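Local coordinates for alpha-rhamnosidase (Dictyoglomus thermophilum, PDB 6I60), which probably hydrolyses terminal non-reducing alpha-L-rhamnose residues in alpha-L-rhamnosides, at residues A[343-354]-A[450-461]. Numbering follows the deposited sequence.
Sequences PPIRITKTIKPI and LEDIEGKVVHTA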
loop_
_atom_site.group_PDB
_atom_site.type_symbol
_atom_site.label_atom_id
_atom_site.label_comp_id
_atom_site.label_asym_id
_atom_site.label_seq_id
_atom_site.Cartn_x
_atom_site.Cartn_y
_atom_site.Cartn_z
ATOM N N PRO A 343 -3.705 -7.846 1.601
ATOM C CA PRO A 343 -2.949 -8.452 0.499
ATOM C C PRO A 343 -1.559 -8.866 0.945
ATOM O O PRO A 343 -0.818 -8.065 1.533
ATOM C CB PRO A 343 -2.890 -7.329 -0.548
ATOM C CG PRO A 343 -4.066 -6.466 -0.237
ATOM C CD PRO A 343 -4.217 -6.509 1.253
ATOM N N PRO A 344 -1.174 -10.112 0.696
ATOM C CA PRO A 344 0.167 -10.574 1.055
ATOM C C PRO A 344 1.180 -10.258 -0.041
ATOM O O PRO A 344 0.839 -9.803 -1.134
ATOM C CB PRO A 344 -0.022 -12.087 1.202
ATOM C CG PRO A 344 -1.102 -12.413 0.218
ATOM C CD PRO A 344 -1.997 -11.195 0.124
ATOM N N ILE A 345 2.443 -10.517 0.280
ATOM C CA ILE A 345 3.526 -10.351 -0.679
ATOM C C ILE A 345 3.581 -11.583 -1.575
ATOM O O ILE A 345 3.572 -12.719 -1.088
ATOM C CB ILE A 345 4.861 -10.130 0.045
ATOM C CG1 ILE A 345 4.811 -8.848 0.880
ATOM C CG2 ILE A 345 6.004 -10.090 -0.949
ATOM C CD1 ILE A 345 5.631 -8.915 2.151
ATOM N N ARG A 346 3.637 -11.361 -2.886
ATOM C CA ARG A 346 3.626 -12.448 -3.855
ATOM C C ARG A 346 4.643 -12.169 -4.952
ATOM O O ARG A 346 5.172 -11.061 -5.077
ATOM C CB ARG A 346 2.236 -12.634 -4.477
ATOM C CG ARG A 346 1.212 -13.279 -3.570
ATOM C CD ARG A 346 0.034 -13.800 -4.376
ATOM N NE ARG A 346 -1.240 -13.312 -3.859
ATOM C CZ ARG A 346 -2.049 -14.024 -3.082
ATOM N NH1 ARG A 346 -1.719 -15.261 -2.731
ATOM N NH2 ARG A 346 -3.191 -13.500 -2.655
ATOM N N ILE A 347 4.915 -13.197 -5.753
ATOM C CA ILE A 347 5.612 -13.023 -7.024
ATOM C C ILE A 347 4.553 -12.588 -8.032
ATOM O O ILE A 347 3.804 -13.413 -8.554
ATOM C CB ILE A 347 6.331 -14.298 -7.470
ATOM C CG1 ILE A 347 7.400 -14.695 -6.449
ATOM C CG2 ILE A 347 6.953 -14.109 -8.850
ATOM C CD1 ILE A 347 8.193 -15.922 -6.847
ATOM N N THR A 348 4.475 -11.283 -8.295
ATOM C CA THR A 348 3.391 -10.745 -9.107
ATOM C C THR A 348 3.640 -10.871 -10.605
ATOM O O THR A 348 2.677 -10.851 -11.380
ATOM C CB THR A 348 3.150 -9.275 -8.753
ATOM O OG1 THR A 348 4.239 -8.477 -9.234
ATOM C CG2 THR A 348 3.030 -9.106 -7.245
ATOM N N LYS A 349 4.895 -11.000 -11.035
ATOM C CA LYS A 349 5.197 -11.075 -12.458
ATOM C C LYS A 349 6.576 -11.690 -12.649
ATOM O O LYS A 349 7.410 -11.686 -11.741
ATOM C CB LYS A 349 5.129 -9.693 -13.122
ATOM C CG LYS A 349 4.004 -9.543 -14.132
ATOM C CD LYS A 349 3.973 -8.148 -14.735
ATOM C CE LYS A 349 2.568 -7.780 -15.197
ATOM N NZ LYS A 349 2.581 -6.955 -16.438
ATOM N N THR A 350 6.798 -12.219 -13.852
ATOM C CA THR A 350 8.091 -12.748 -14.271
ATOM C C THR A 350 8.527 -12.000 -15.523
ATOM O O THR A 350 7.859 -12.080 -16.561
ATOM C CB THR A 350 8.021 -14.254 -14.539
ATOM O OG1 THR A 350 7.206 -14.887 -13.545
ATOM C CG2 THR A 350 9.413 -14.869 -14.505
ATOM N N ILE A 351 9.638 -11.274 -15.428
ATOM C CA ILE A 351 10.156 -10.486 -16.538
ATOM C C ILE A 351 11.447 -11.116 -17.039
ATOM O O ILE A 351 12.160 -11.804 -16.299
ATOM C CB ILE A 351 10.390 -9.012 -16.143
ATOM C CG1 ILE A 351 11.507 -8.908 -15.105
ATOM C CG2 ILE A 351 9.105 -8.393 -15.617
ATOM C CD1 ILE A 351 11.586 -7.557 -14.433
ATOM N N LYS A 352 11.745 -10.875 -18.315
ATOM C CA LYS A 352 12.950 -11.399 -18.931
ATOM C C LYS A 352 13.911 -10.266 -19.273
ATOM O O LYS A 352 13.470 -9.171 -19.642
ATOM C CB LYS A 352 12.621 -12.187 -20.206
ATOM C CG LYS A 352 11.925 -13.515 -19.948
ATOM C CD LYS A 352 12.254 -14.533 -21.030
ATOM C CE LYS A 352 12.450 -15.924 -20.441
ATOM N NZ LYS A 352 13.575 -15.972 -19.461
ATOM N N PRO A 353 15.218 -10.490 -19.152
ATOM C CA PRO A 353 16.181 -9.430 -19.472
ATOM C C PRO A 353 16.130 -9.055 -20.945
ATOM O O PRO A 353 15.707 -9.833 -21.803
ATOM C CB PRO A 353 17.533 -10.050 -19.102
ATOM C CG PRO A 353 17.299 -11.528 -19.135
ATOM C CD PRO A 353 15.881 -11.723 -18.694
ATOM N N ILE A 354 16.572 -7.830 -21.232
ATOM C CA ILE A 354 16.542 -7.301 -22.583
ATOM C C ILE A 354 17.934 -7.141 -23.182
ATOM O O ILE A 354 18.074 -7.182 -24.410
ATOM C CB ILE A 354 15.776 -5.963 -22.626
ATOM C CG1 ILE A 354 16.506 -4.901 -21.802
ATOM C CG2 ILE A 354 14.359 -6.147 -22.119
ATOM C CD1 ILE A 354 15.980 -3.499 -22.007
ATOM N N LEU A 450 19.881 -14.770 -22.253
ATOM C CA LEU A 450 18.745 -14.044 -21.701
ATOM C C LEU A 450 17.634 -14.964 -21.213
ATOM O O LEU A 450 16.673 -14.477 -20.608
ATOM C CB LEU A 450 18.187 -13.070 -22.741
ATOM C CG LEU A 450 19.194 -12.103 -23.368
ATOM C CD1 LEU A 450 18.492 -11.106 -24.275
ATOM C CD2 LEU A 450 19.988 -11.381 -22.291
ATOM N N GLU A 451 17.735 -16.269 -21.466
ATOM C CA GLU A 451 16.771 -17.228 -20.942
ATOM C C GLU A 451 17.183 -17.786 -19.586
ATOM O O GLU A 451 16.314 -18.138 -18.778
ATOM C CB GLU A 451 16.579 -18.381 -21.932
ATOM C CG GLU A 451 15.498 -19.383 -21.539
ATOM C CD GLU A 451 16.062 -20.665 -20.934
ATOM O OE1 GLU A 451 17.278 -20.713 -20.646
ATOM O OE2 GLU A 451 15.284 -21.625 -20.744
ATOM N N ASP A 452 18.487 -17.864 -19.314
ATOM C CA ASP A 452 18.986 -18.395 -18.050
ATOM C C ASP A 452 18.759 -17.455 -16.875
ATOM O O ASP A 452 19.064 -17.835 -15.740
ATOM C CB ASP A 452 20.477 -18.714 -18.172
ATOM C CG ASP A 452 20.774 -19.672 -19.308
ATOM O OD1 ASP A 452 19.898 -20.502 -19.634
ATOM O OD2 ASP A 452 21.884 -19.596 -19.876
ATOM N N ILE A 453 18.243 -16.253 -17.111
ATOM C CA ILE A 453 17.948 -15.287 -16.059
ATOM C C ILE A 453 16.467 -14.944 -16.137
ATOM O O ILE A 453 15.954 -14.636 -17.218
ATOM C CB ILE A 453 18.816 -14.020 -16.192
ATOM C CG1 ILE A 453 20.247 -14.305 -15.738
ATOM C CG2 ILE A 453 18.230 -12.876 -15.387
ATOM C CD1 ILE A 453 20.324 -15.109 -14.466
ATOM N N GLU A 454 15.782 -15.010 -14.996
ATOM C CA GLU A 454 14.355 -14.715 -14.917
ATOM C C GLU A 454 14.117 -13.811 -13.716
ATOM O O GLU A 454 14.290 -14.239 -12.571
ATOM C CB GLU A 454 13.530 -15.998 -14.806
ATOM C CG GLU A 454 12.904 -16.449 -16.113
ATOM C CD GLU A 454 12.238 -17.805 -15.998
ATOM O OE1 GLU A 454 11.434 -17.997 -15.061
ATOM O OE2 GLU A 454 12.523 -18.684 -16.841
ATOM N N GLY A 455 13.719 -12.568 -13.976
ATOM C CA GLY A 455 13.438 -11.640 -12.895
ATOM C C GLY A 455 12.074 -11.907 -12.277
ATOM O O GLY A 455 11.087 -12.147 -12.973
ATOM N N LYS A 456 12.030 -11.863 -10.950
ATOM C CA LYS A 456 10.803 -12.082 -10.190
ATOM C C LYS A 456 10.419 -10.777 -9.503
ATOM O O LYS A 456 11.143 -10.295 -8.626
ATOM C CB LYS A 456 10.984 -13.212 -9.177
ATOM C CG LYS A 456 11.257 -14.575 -9.806
ATOM C CD LYS A 456 10.112 -15.013 -10.712
ATOM C CE LYS A 456 10.318 -16.430 -11.225
ATOM N NZ LYS A 456 9.691 -17.438 -10.324
ATOM N N VAL A 457 9.289 -10.204 -9.910
ATOM C CA VAL A 457 8.766 -8.995 -9.282
ATOM C C VAL A 457 8.043 -9.395 -8.003
ATOM O O VAL A 457 7.095 -10.188 -8.035
ATOM C CB VAL A 457 7.832 -8.234 -10.235
ATOM C CG1 VAL A 457 7.362 -6.942 -9.597
ATOM C CG2 VAL A 457 8.539 -7.951 -11.549
ATOM N N VAL A 458 8.490 -8.855 -6.873
ATOM C CA VAL A 458 8.018 -9.277 -5.560
ATOM C C VAL A 458 7.615 -8.042 -4.767
ATOM O O VAL A 458 8.443 -7.153 -4.538
ATOM C CB VAL A 458 9.086 -10.081 -4.801
ATOM C CG1 VAL A 458 8.680 -10.266 -3.349
ATOM C CG2 VAL A 458 9.321 -11.426 -5.475
ATOM N N HIS A 459 6.353 -7.992 -4.350
ATOM C CA HIS A 459 5.826 -6.921 -3.508
ATOM C C HIS A 459 4.427 -7.326 -3.054
ATOM O O HIS A 459 3.927 -8.400 -3.401
ATOM C CB HIS A 459 5.806 -5.579 -4.239
ATOM C CG HIS A 459 5.060 -5.607 -5.536
ATOM N ND1 HIS A 459 5.691 -5.742 -6.755
ATOM C CD2 HIS A 459 3.736 -5.515 -5.806
ATOM C CE1 HIS A 459 4.787 -5.733 -7.719
ATOM N NE2 HIS A 459 3.593 -5.596 -7.170
ATOM N N THR A 460 3.799 -6.451 -2.268
ATOM C CA THR A 460 2.429 -6.661 -1.812
ATOM C C THR A 460 1.483 -6.739 -3.003
ATOM O O THR A 460 1.288 -5.750 -3.717
ATOM C CB THR A 460 1.998 -5.542 -0.858
ATOM O OG1 THR A 460 2.770 -5.614 0.346
ATOM C CG2 THR A 460 0.523 -5.669 -0.511
ATOM N N ALA A 461 0.892 -7.913 -3.227
ATOM C CA ALA A 461 0.061 -8.138 -4.403
ATOM C C ALA A 461 -1.260 -7.386 -4.311
ATOM O O ALA A 461 -2.309 -7.989 -4.067
ATOM C CB ALA A 461 -0.195 -9.635 -4.591
#
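Backbone bonds from Arg346 N to His459 O (3.0 Å) and, past the corner the chain turns at His459, from Ala461 N to Pro344 O (2.8 Å, 163° at the hydrogen) lie at one end of an antiparallel pairing that reaches the Ile351–Gly455 hydrogen-bonded pair. Strand 345-351 is outermost in a four-stranded antiparallel sheet; strand 453-458 lies between it and strand 375-380, and their N-to-C directions lie 160° apart. The pair apparently joins chain leaving the N-terminal-domain family region to the last strand of the concanavalin-like region. A classic beta bulge interrupts the register: Thr348 N donates to Val457 O (2.9 Å), whereas Val457 N donates to the next residue's carbonyl, Lys349 O (3.0 Å), and Thr348 has the near-helical backbone expected at the first bulge position. Beyond the strand end, Lys352 NZ makes a long salt bridge to Glu454 OE2 (3.9 Å), a carboxylate also bridged by Lys377 and Lys379.

One side carries Ile345, Ile347, Val458 and Lys456. Ile345 CG2 meets Val458 CG1 (3.6 Å) with the side chains at about a right angle, and Ile347 CG2 rests against CD of Lys456, whose NZ forms a salt bridge with Glu428. On the other side, Ile351 and Val457 both reach Tyr372. With OG1 between its backbone N and carbonyl carbon (chi1 71°), Thr348 places that oxygen beside His459 CE1 and near Val457 CG1, and sets CG2 over one face of the His459 ring, a CH-pi contact 3.9 Å from the centroid and offset toward the rim.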